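Local coordinates for protein peptidoglycan D,D-transpeptidase FtsI (Burkholderia pseudomallei, PDB 6HZI) that probably cross-links the peptide stems of peptidoglycan as the D,D-transpeptidase penicillin-binding protein 3, presumably during septal cell-wall synthesis and division, at residues 33-38 with 56-61; 117-122 with 238-243; 273-278 with 297-302. One frame throughout, in Å; residues are numbered along the deposited sequence.

Interaction 1: residues 33-38 with 56-61; sequences AGAAMV and NRVLTD
Val-58 and Ala-35 meet where the short helix 57-60 lies against one face of strand 33-38, and their methyl groups are unusually close: Val-58 CG2 stands 3.2 Å from Ala-35 CB, tighter than an ordinary van der Waals contact. Which branch does the touching is set by the first torsion of the valine. With CG1 anti to the backbone N (chi1 -167°), CG2 falls beside that nitrogen and meets the alanine, while CG1 is turned toward the next strand residue on the same face, its closest approach there being 4.2 Å to Met-37 SD. The strand alternation is clear: the CB atoms of Ala-33, Ala-35 and Met-37 point to the helix side, whereas that of Ala-36 turns to helix 12-28. Leu-49 of strand 46-52 also packs on Val-58, and Phe-188 of helix 187-198 touches Met-37, so the side chains meeting here are apolar and buried.

The other half is looser, and its arginine is partly exposed, although Ala-33 and Gly-34 are buried. Here Arg-57, bent at chi3 (-45°), lays its guanidinium beside Ala-33, with NE 3.5 Å from Ala-33 CB. Gly-34 O lies at the guanidinium edge, near its plane, 3.2 Å from Arg-57 NH2, but the N-H...O angle of 129° makes the bond weak. Asn-51 supports the start of the helix, its OD1 accepting from Val-58 N. The contact thus seats a short helical turn on the central antiparallel sheet of the penicillin-binding transpeptidase domain, a fold shared with the serine beta-lactamases.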
loop_
_atom_site.group_PDB
_atom_site.type_symbol
_atom_site.label_atom_id
_atom_site.label_comp_id
_atom_site.label_asym_id
_atom_site.label_seq_id
_atom_site.Cartn_x
_atom_site.Cartn_y
_atom_site.Cartn_z
ATOM N N ALA A 33 -16.311 -6.040 7.760
ATOM C CA ALA A 33 -16.254 -4.760 7.009
ATOM C C ALA A 33 -15.136 -4.759 5.957
ATOM O O ALA A 33 -14.117 -5.503 6.057
ATOM C CB ALA A 33 -16.066 -3.596 7.958
ATOM N N GLY A 34 -15.311 -3.889 4.981
ATOM C CA GLY A 34 -14.358 -3.743 3.881
ATOM C C GLY A 34 -14.292 -2.311 3.403
ATOM O O GLY A 34 -15.287 -1.580 3.573
ATOM N N ALA A 35 -13.169 -1.935 2.785
ATOM C CA ALA A 35 -13.005 -0.622 2.125
ATOM C C ALA A 35 -12.171 -0.834 0.868
ATOM O O ALA A 35 -11.333 -1.783 0.839
ATOM C CB ALA A 35 -12.385 0.340 3.093
ATOM N N ALA A 36 -12.444 -0.037 -0.154
ATOM C CA ALA A 36 -11.664 -0.057 -1.396
ATOM C C ALA A 36 -11.802 1.279 -2.136
ATOM O O ALA A 36 -12.816 1.972 -1.942
ATOM C CB ALA A 36 -12.095 -1.247 -2.209
ATOM N N MET A 37 -10.792 1.630 -2.935
ATOM C CA MET A 37 -10.792 2.883 -3.714
ATOM C C MET A 37 -9.805 2.788 -4.882
ATOM O O MET A 37 -8.846 1.997 -4.795
ATOM C CB MET A 37 -10.459 4.079 -2.800
ATOM C CG MET A 37 -9.009 4.191 -2.378
ATOM S SD MET A 37 -8.704 5.559 -1.253
ATOM C CE MET A 37 -8.837 6.958 -2.373
ATOM N N VAL A 38 -10.059 3.584 -5.919
ATOM C CA VAL A 38 -9.254 3.666 -7.157
ATOM C C VAL A 38 -8.925 5.119 -7.360
ATOM O O VAL A 38 -9.860 5.939 -7.271
ATOM C CB VAL A 38 -9.999 3.091 -8.371
ATOM C CG1 VAL A 38 -9.097 3.047 -9.597
ATOM C CG2 VAL A 38 -10.514 1.679 -8.061
ATOM N N ASN A 56 -17.946 5.502 6.430
ATOM C CA ASN A 56 -16.761 5.928 5.620
ATOM C C ASN A 56 -15.416 5.520 6.293
ATOM O O ASN A 56 -14.592 6.403 6.599
ATOM C CB ASN A 56 -16.887 7.420 5.267
ATOM C CG ASN A 56 -16.093 7.814 4.035
ATOM O OD1 ASN A 56 -15.512 6.960 3.346
ATOM N ND2 ASN A 56 -16.031 9.119 3.794
ATOM N N ARG A 57 -15.165 4.213 6.473
ATOM C CA ARG A 57 -14.100 3.688 7.383
ATOM C C ARG A 57 -12.739 3.894 6.696
ATOM O O ARG A 57 -11.682 4.074 7.363
ATOM C CB ARG A 57 -14.392 2.239 7.792
ATOM C CG ARG A 57 -15.447 2.081 8.891
ATOM C CD ARG A 57 -15.818 0.627 9.207
ATOM N NE ARG A 57 -15.999 -0.110 7.956
ATOM C CZ ARG A 57 -17.096 -0.084 7.183
ATOM N NH1 ARG A 57 -18.182 0.594 7.534
ATOM N NH2 ARG A 57 -17.120 -0.778 6.060
ATOM N N VAL A 58 -12.816 3.987 5.386
ATOM C CA VAL A 58 -11.726 4.348 4.427
ATOM C C VAL A 58 -10.986 5.608 4.867
ATOM O O VAL A 58 -9.757 5.655 4.713
ATOM C CB VAL A 58 -12.307 4.561 3.015
ATOM C CG1 VAL A 58 -11.217 4.605 1.974
ATOM C CG2 VAL A 58 -13.238 3.430 2.649
ATOM N N LEU A 59 -11.730 6.595 5.349
ATOM C CA LEU A 59 -11.197 7.893 5.795
ATOM C C LEU A 59 -11.115 7.982 7.323
ATOM O O LEU A 59 -10.175 8.684 7.781
ATOM C CB LEU A 59 -12.038 9.007 5.175
ATOM C CG LEU A 59 -11.794 9.176 3.674
ATOM C CD1 LEU A 59 -12.831 10.001 2.980
ATOM C CD2 LEU A 59 -10.471 9.833 3.437
ATOM N N THR A 60 -11.969 7.254 8.068
ATOM C CA THR A 60 -12.090 7.352 9.562
ATOM C C THR A 60 -11.231 6.300 10.280
ATOM O O THR A 60 -10.721 6.611 11.329
ATOM C CB THR A 60 -13.525 7.177 10.087
ATOM O OG1 THR A 60 -14.019 5.891 9.698
ATOM C CG2 THR A 60 -14.468 8.247 9.596
ATOM N N ASP A 61 -11.127 5.090 9.759
ATOM C CA ASP A 61 -10.509 3.954 10.493
ATOM C C ASP A 61 -9.004 3.919 10.241
ATOM O O ASP A 61 -8.550 3.971 9.082
ATOM C CB ASP A 61 -11.163 2.629 10.108
ATOM C CG ASP A 61 -12.533 2.413 10.733
ATOM O OD1 ASP A 61 -13.111 3.392 11.352
ATOM O OD2 ASP A 61 -13.010 1.271 10.595
#

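Interaction 2: residues 117-122 with 238-243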
loop_
_atom_site.group_PDB
_atom_site.type_symbol
_atom_site.label_atom_id
_atom_site.label_comp_id
_atom_site.label_asym_id
_atom_site.label_seq_id
_atom_site.Cartn_x
_atom_site.Cartn_y
_atom_site.Cartn_z
ATOM N N VAL A 117 13.910 -8.236 -0.704
ATOM C CA VAL A 117 13.291 -7.901 0.603
ATOM C C VAL A 117 11.845 -7.503 0.345
ATOM O O VAL A 117 11.007 -7.910 1.157
ATOM C CB VAL A 117 14.106 -6.814 1.338
ATOM C CG1 VAL A 117 13.421 -6.189 2.573
ATOM C CG2 VAL A 117 15.465 -7.400 1.741
ATOM N N ILE A 118 11.560 -6.753 -0.721
ATOM C CA ILE A 118 10.158 -6.405 -1.064
ATOM C C ILE A 118 9.437 -7.666 -1.545
ATOM O O ILE A 118 8.324 -7.918 -1.093
ATOM C CB ILE A 118 10.103 -5.303 -2.119
ATOM C CG1 ILE A 118 10.687 -4.011 -1.574
ATOM C CG2 ILE A 118 8.686 -5.102 -2.621
ATOM C CD1 ILE A 118 10.125 -3.604 -0.222
ATOM N N GLN A 119 10.087 -8.459 -2.392
ATOM C CA GLN A 119 9.412 -9.586 -3.032
ATOM C C GLN A 119 8.999 -10.576 -1.936
ATOM O O GLN A 119 7.921 -11.178 -2.045
ATOM C CB GLN A 119 10.354 -10.202 -4.058
ATOM C CG GLN A 119 9.807 -11.496 -4.657
ATOM C CD GLN A 119 10.765 -12.028 -5.678
ATOM O OE1 GLN A 119 11.939 -12.207 -5.390
ATOM N NE2 GLN A 119 10.268 -12.227 -6.883
ATOM N N LYS A 120 9.861 -10.807 -0.955
ATOM C CA LYS A 120 9.651 -11.895 0.022
ATOM C C LYS A 120 9.018 -11.325 1.266
ATOM O O LYS A 120 8.739 -12.108 2.185
ATOM C CB LYS A 120 10.974 -12.554 0.378
ATOM C CG LYS A 120 11.612 -13.231 -0.811
ATOM C CD LYS A 120 10.978 -14.511 -1.223
ATOM C CE LYS A 120 11.614 -15.004 -2.511
ATOM N NZ LYS A 120 10.827 -16.101 -3.116
ATOM N N SER A 121 8.883 -10.006 1.308
ATOM C CA SER A 121 8.273 -9.287 2.449
ATOM C C SER A 121 9.072 -9.639 3.717
ATOM O O SER A 121 8.522 -10.034 4.697
ATOM C CB SER A 121 6.791 -9.653 2.526
ATOM O OG SER A 121 6.074 -8.786 3.379
ATOM N N SER A 122 10.367 -9.422 3.716
ATOM C CA SER A 122 11.232 -9.743 4.865
ATOM C C SER A 122 11.244 -8.579 5.864
ATOM O O SER A 122 11.806 -7.501 5.524
ATOM C CB SER A 122 12.616 -10.082 4.412
ATOM O OG SER A 122 13.496 -10.138 5.520
ATOM N N VAL A 238 6.452 -8.929 -6.552
ATOM C CA VAL A 238 5.610 -9.468 -5.426
ATOM C C VAL A 238 4.523 -10.423 -5.951
ATOM O O VAL A 238 4.134 -11.357 -5.201
ATOM C CB VAL A 238 4.944 -8.323 -4.645
ATOM C CG1 VAL A 238 3.830 -8.830 -3.743
ATOM C CG2 VAL A 238 5.964 -7.515 -3.857
ATOM N N VAL A 239 4.000 -10.144 -7.149
ATOM C CA VAL A 239 2.812 -10.830 -7.701
ATOM C C VAL A 239 3.270 -11.825 -8.757
ATOM O O VAL A 239 2.490 -12.162 -9.612
ATOM C CB VAL A 239 1.813 -9.799 -8.228
ATOM C CG1 VAL A 239 0.534 -10.456 -8.710
ATOM C CG2 VAL A 239 1.482 -8.793 -7.139
ATOM N N SER A 240 4.487 -12.329 -8.607
ATOM C CA SER A 240 5.037 -13.492 -9.337
ATOM C C SER A 240 4.938 -14.732 -8.458
ATOM O O SER A 240 4.612 -14.676 -7.270
ATOM C CB SER A 240 6.460 -13.214 -9.821
ATOM O OG SER A 240 7.405 -13.291 -8.763
ATOM N N PRO A 241 5.182 -15.924 -9.044
ATOM C CA PRO A 241 5.220 -17.164 -8.269
ATOM C C PRO A 241 6.205 -17.093 -7.097
ATOM O O PRO A 241 5.882 -17.618 -6.076
ATOM C CB PRO A 241 5.622 -18.194 -9.342
ATOM C CG PRO A 241 5.023 -17.629 -10.630
ATOM C CD PRO A 241 5.330 -16.153 -10.498
ATOM N N GLN A 242 7.310 -16.360 -7.248
ATOM C CA GLN A 242 8.376 -16.198 -6.214
ATOM C C GLN A 242 8.046 -15.076 -5.215
ATOM O O GLN A 242 8.779 -14.946 -4.236
ATOM C CB GLN A 242 9.717 -15.841 -6.858
ATOM C CG GLN A 242 10.276 -16.900 -7.789
ATOM C CD GLN A 242 9.535 -17.017 -9.101
ATOM O OE1 GLN A 242 9.039 -16.041 -9.685
ATOM N NE2 GLN A 242 9.429 -18.254 -9.560
ATOM N N GLY A 243 7.013 -14.261 -5.447
ATOM C CA GLY A 243 6.588 -13.238 -4.471
ATOM C C GLY A 243 5.671 -13.806 -3.401
ATOM O O GLY A 243 5.225 -14.919 -3.570
#
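Lys-120 and Gln-242 join the end of helix 114-120 to the loop after helix 225-238 by a charged side chain on a backbone carbonyl. The helix closes in a Schellman motif at Ser-121; this serine, probably the first of the SxN motif, bonds to Ser-67 and Lys-70 (SxxK) and to Lys-258 (K(T/S)G), consistent with a penicillin-binding protein active site. The touching helix residues, 118-120, immediately precede it.

The lysine starts out pointing away from the loop. Its chain bends at chi2 (-75°), which sets CD on a new course, and from there it runs extended to the ammonium. Gln-119 differs: CG is anti to the backbone N (chi1 173°) and the chain stays extended, lying alongside Gln-242 and pointing the same way, with the two amide planes 64° apart. Its CG rests 3.6 Å from Gln-242 O, and its NE2 lies 3.7 Å from Gln-242 CB while giving a weak bond to Ser-237 O. Deeper in, Ile-118 and Val-238 touch through their CG2 methyls at 3.8 Å.

The loop presents its carbonyl from a type I turn, Ser-240 to Gly-243, closed by Gly-243 N bonding to Ser-240 O. Gly-243 CA also makes a C-H...O contact of 3.5 Å with Gln-119 O. The ammonium bond is short: Lys-120 NZ sits 2.6 Å from Gln-242 O, in the carbonyl plane and on a lone pair.

Interaction 3: residues 273-278 with 297-302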
loop_
_atom_site.group_PDB
_atom_site.type_symbol
_atom_site.label_atom_id
_atom_site.label_comp_id
_atom_site.label_asym_id
_atom_site.label_seq_id
_atom_site.Cartn_x
_atom_site.Cartn_y
_atom_site.Cartn_z
ATOM N N LYS A 273 -6.400 -14.559 15.054
ATOM C CA LYS A 273 -7.386 -14.658 13.936
ATOM C C LYS A 273 -8.290 -13.417 13.902
ATOM O O LYS A 273 -9.154 -13.344 13.002
ATOM C CB LYS A 273 -8.292 -15.899 13.995
ATOM C CG LYS A 273 -9.198 -16.055 12.775
ATOM C CD LYS A 273 -10.113 -17.240 12.800
ATOM C CE LYS A 273 -11.078 -17.202 11.637
ATOM N NZ LYS A 273 -11.887 -18.439 11.581
ATOM N N LYS A 274 -8.100 -12.449 14.795
ATOM C CA LYS A 274 -8.768 -11.135 14.631
ATOM C C LYS A 274 -7.756 -10.200 13.950
ATOM O O LYS A 274 -6.954 -9.535 14.649
ATOM C CB LYS A 274 -9.348 -10.694 15.976
ATOM C CG LYS A 274 -10.601 -11.455 16.423
ATOM C CD LYS A 274 -11.012 -11.202 17.875
ATOM C CE LYS A 274 -12.221 -11.995 18.324
ATOM N NZ LYS A 274 -12.587 -11.656 19.718
ATOM N N TYR A 275 -7.760 -10.181 12.612
ATOM C CA TYR A 275 -6.814 -9.359 11.813
ATOM C C TYR A 275 -7.488 -8.669 10.612
ATOM O O TYR A 275 -8.563 -9.090 10.138
ATOM C CB TYR A 275 -5.686 -10.254 11.314
ATOM C CG TYR A 275 -6.158 -11.263 10.302
ATOM C CD1 TYR A 275 -6.738 -12.446 10.704
ATOM C CD2 TYR A 275 -6.011 -11.035 8.950
ATOM C CE1 TYR A 275 -7.188 -13.378 9.790
ATOM C CE2 TYR A 275 -6.426 -11.964 8.021
ATOM C CZ TYR A 275 -7.041 -13.125 8.446
ATOM O OH TYR A 275 -7.480 -14.027 7.534
ATOM N N ARG A 276 -6.787 -7.667 10.069
ATOM C CA ARG A 276 -7.184 -6.871 8.881
ATOM C C ARG A 276 -6.215 -7.144 7.728
ATOM O O ARG A 276 -4.992 -6.971 7.892
ATOM C CB ARG A 276 -7.193 -5.396 9.255
ATOM C CG ARG A 276 -7.576 -4.496 8.098
ATOM C CD ARG A 276 -7.049 -3.121 8.403
ATOM N NE ARG A 276 -7.773 -2.545 9.525
ATOM C CZ ARG A 276 -8.998 -2.041 9.418
ATOM N NH1 ARG A 276 -9.638 -2.100 8.263
ATOM N NH2 ARG A 276 -9.591 -1.521 10.466
ATOM N N ALA A 277 -6.737 -7.601 6.606
ATOM C CA ALA A 277 -5.916 -7.945 5.426
ATOM C C ALA A 277 -6.034 -6.795 4.424
ATOM O O ALA A 277 -7.149 -6.559 3.926
ATOM C CB ALA A 277 -6.388 -9.228 4.798
ATOM N N SER A 278 -4.939 -6.080 4.181
ATOM C CA SER A 278 -4.935 -4.929 3.254
ATOM C C SER A 278 -3.956 -5.180 2.103
ATOM O O SER A 278 -2.997 -5.984 2.228
ATOM C CB SER A 278 -4.690 -3.678 4.010
ATOM O OG SER A 278 -5.646 -3.544 5.060
ATOM N N ASP A 297 -11.625 -6.251 6.877
ATOM C CA ASP A 297 -11.459 -6.315 8.335
ATOM C C ASP A 297 -12.085 -7.612 8.860
ATOM O O ASP A 297 -13.256 -7.886 8.517
ATOM C CB ASP A 297 -12.060 -5.074 8.976
ATOM C CG ASP A 297 -11.494 -4.851 10.358
ATOM O OD1 ASP A 297 -10.383 -5.391 10.626
ATOM O OD2 ASP A 297 -12.182 -4.187 11.164
ATOM N N GLU A 298 -11.311 -8.357 9.669
ATOM C CA GLU A 298 -11.722 -9.548 10.458
ATOM C C GLU A 298 -12.519 -10.502 9.607
ATOM O O GLU A 298 -13.655 -10.836 9.925
ATOM C CB GLU A 298 -12.557 -9.170 11.664
ATOM C CG GLU A 298 -11.834 -8.237 12.600
ATOM C CD GLU A 298 -12.652 -7.967 13.847
ATOM O OE1 GLU A 298 -13.687 -8.703 14.068
ATOM O OE2 GLU A 298 -12.261 -7.011 14.585
ATOM N N PRO A 299 -11.887 -11.024 8.541
ATOM C CA PRO A 299 -12.459 -12.132 7.772
ATOM C C PRO A 299 -12.413 -13.401 8.629
ATOM O O PRO A 299 -11.611 -13.460 9.558
ATOM C CB PRO A 299 -11.506 -12.287 6.587
ATOM C CG PRO A 299 -10.178 -11.748 7.111
ATOM C CD PRO A 299 -10.512 -10.693 8.148
ATOM N N THR A 300 -13.265 -14.377 8.338
ATOM C CA THR A 300 -13.418 -15.569 9.213
ATOM C C THR A 300 -13.403 -16.856 8.394
ATOM O O THR A 300 -13.297 -17.898 9.037
ATOM C CB THR A 300 -14.666 -15.482 10.105
ATOM O OG1 THR A 300 -15.770 -15.701 9.222
ATOM C CG2 THR A 300 -14.770 -14.186 10.893
ATOM N N THR A 301 -13.490 -16.801 7.063
ATOM C CA THR A 301 -13.503 -18.012 6.201
ATOM C C THR A 301 -12.571 -17.768 5.019
ATOM O O THR A 301 -13.091 -17.656 3.898
ATOM C CB THR A 301 -14.923 -18.443 5.789
ATOM O OG1 THR A 301 -15.590 -17.464 4.993
ATOM C CG2 THR A 301 -15.819 -18.732 6.976
ATOM N N GLY A 302 -11.257 -17.722 5.293
ATOM C CA GLY A 302 -10.161 -17.589 4.309
ATOM C C GLY A 302 -10.293 -18.492 3.076
ATOM O O GLY A 302 -9.992 -17.990 1.975
#
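Arg-276 and Asp-297 lie with their flat groups stacked, the guanidinium and carboxylate planes only 7° apart. Asp-297 OD1 sits over the centre of the guanidinium, 3.8 Å above its plane, and also comes within 3.5 Å of Arg-276 CB. The salt bridge from Arg-276 NH2 to Asp-297 OD2 is long at 3.8 Å, and because OD2 lies to one side of the flat group, the pairing is electrostatic rather than a hydrogen bond. CG and CD continue the arginine chain outward; the bend at chi3 (-68°) swings NE round, and chi4 (-77°) then brings CZ beside the carboxylate.

Next along the chain, Glu-298 N donates to Tyr-275 O over 2.9 Å. Pro-299 follows, crossing the tyrosine side chain at about a right angle: its CD is above one ring face, offset toward the rim, and its CG reaches Tyr-275 OH at 3.6 Å.

Arg-276 and Asp-297 form a non-hydrogen-bonded antiparallel pair of the central sheet of the transpeptidase domain, and it is just here that the chain leaves strand 290-297 and continues as a loop along the first residues of strand 274-283. Farther out, at the protein surface, the extended Lys-273 hydrogen-bonds through NZ to Thr-300 O (3.0 Å), though its poor order makes this less certain.

A second shell surrounds these groups. Glu-298 OE2 forms a salt bridge with Lys-264 of strand 256-266, the neighbour of strand 274-283, Thr-300 OG1 bonds to His-30 O, and Phe-63 packs on the side chain of Arg-276, whose NH1 gives a weak bond to Ser-295 OG.

Read from the N terminus, the three contacts come in series, and none nests within or crosses another. Interaction 1 closes a short loop, carrying the chain through strand 46-52 and back to the face of strand 33-40. Interaction 2 spans 115 residues rich in helix, and ties the helical part bearing Ser-121 to the loop that precedes strand 256-266. Interaction 3 then closes the open end of the hairpin formed by strands 274-283 and 290-297. Interactions 1 and 3 share the central sheet and touch, with Ala-33 O 2.7 Å from Asp-297 N, a probable hydrogen bond; interaction 2 stands apart, its centre about 26 Å from that of interaction 1 and across the centre of the chain.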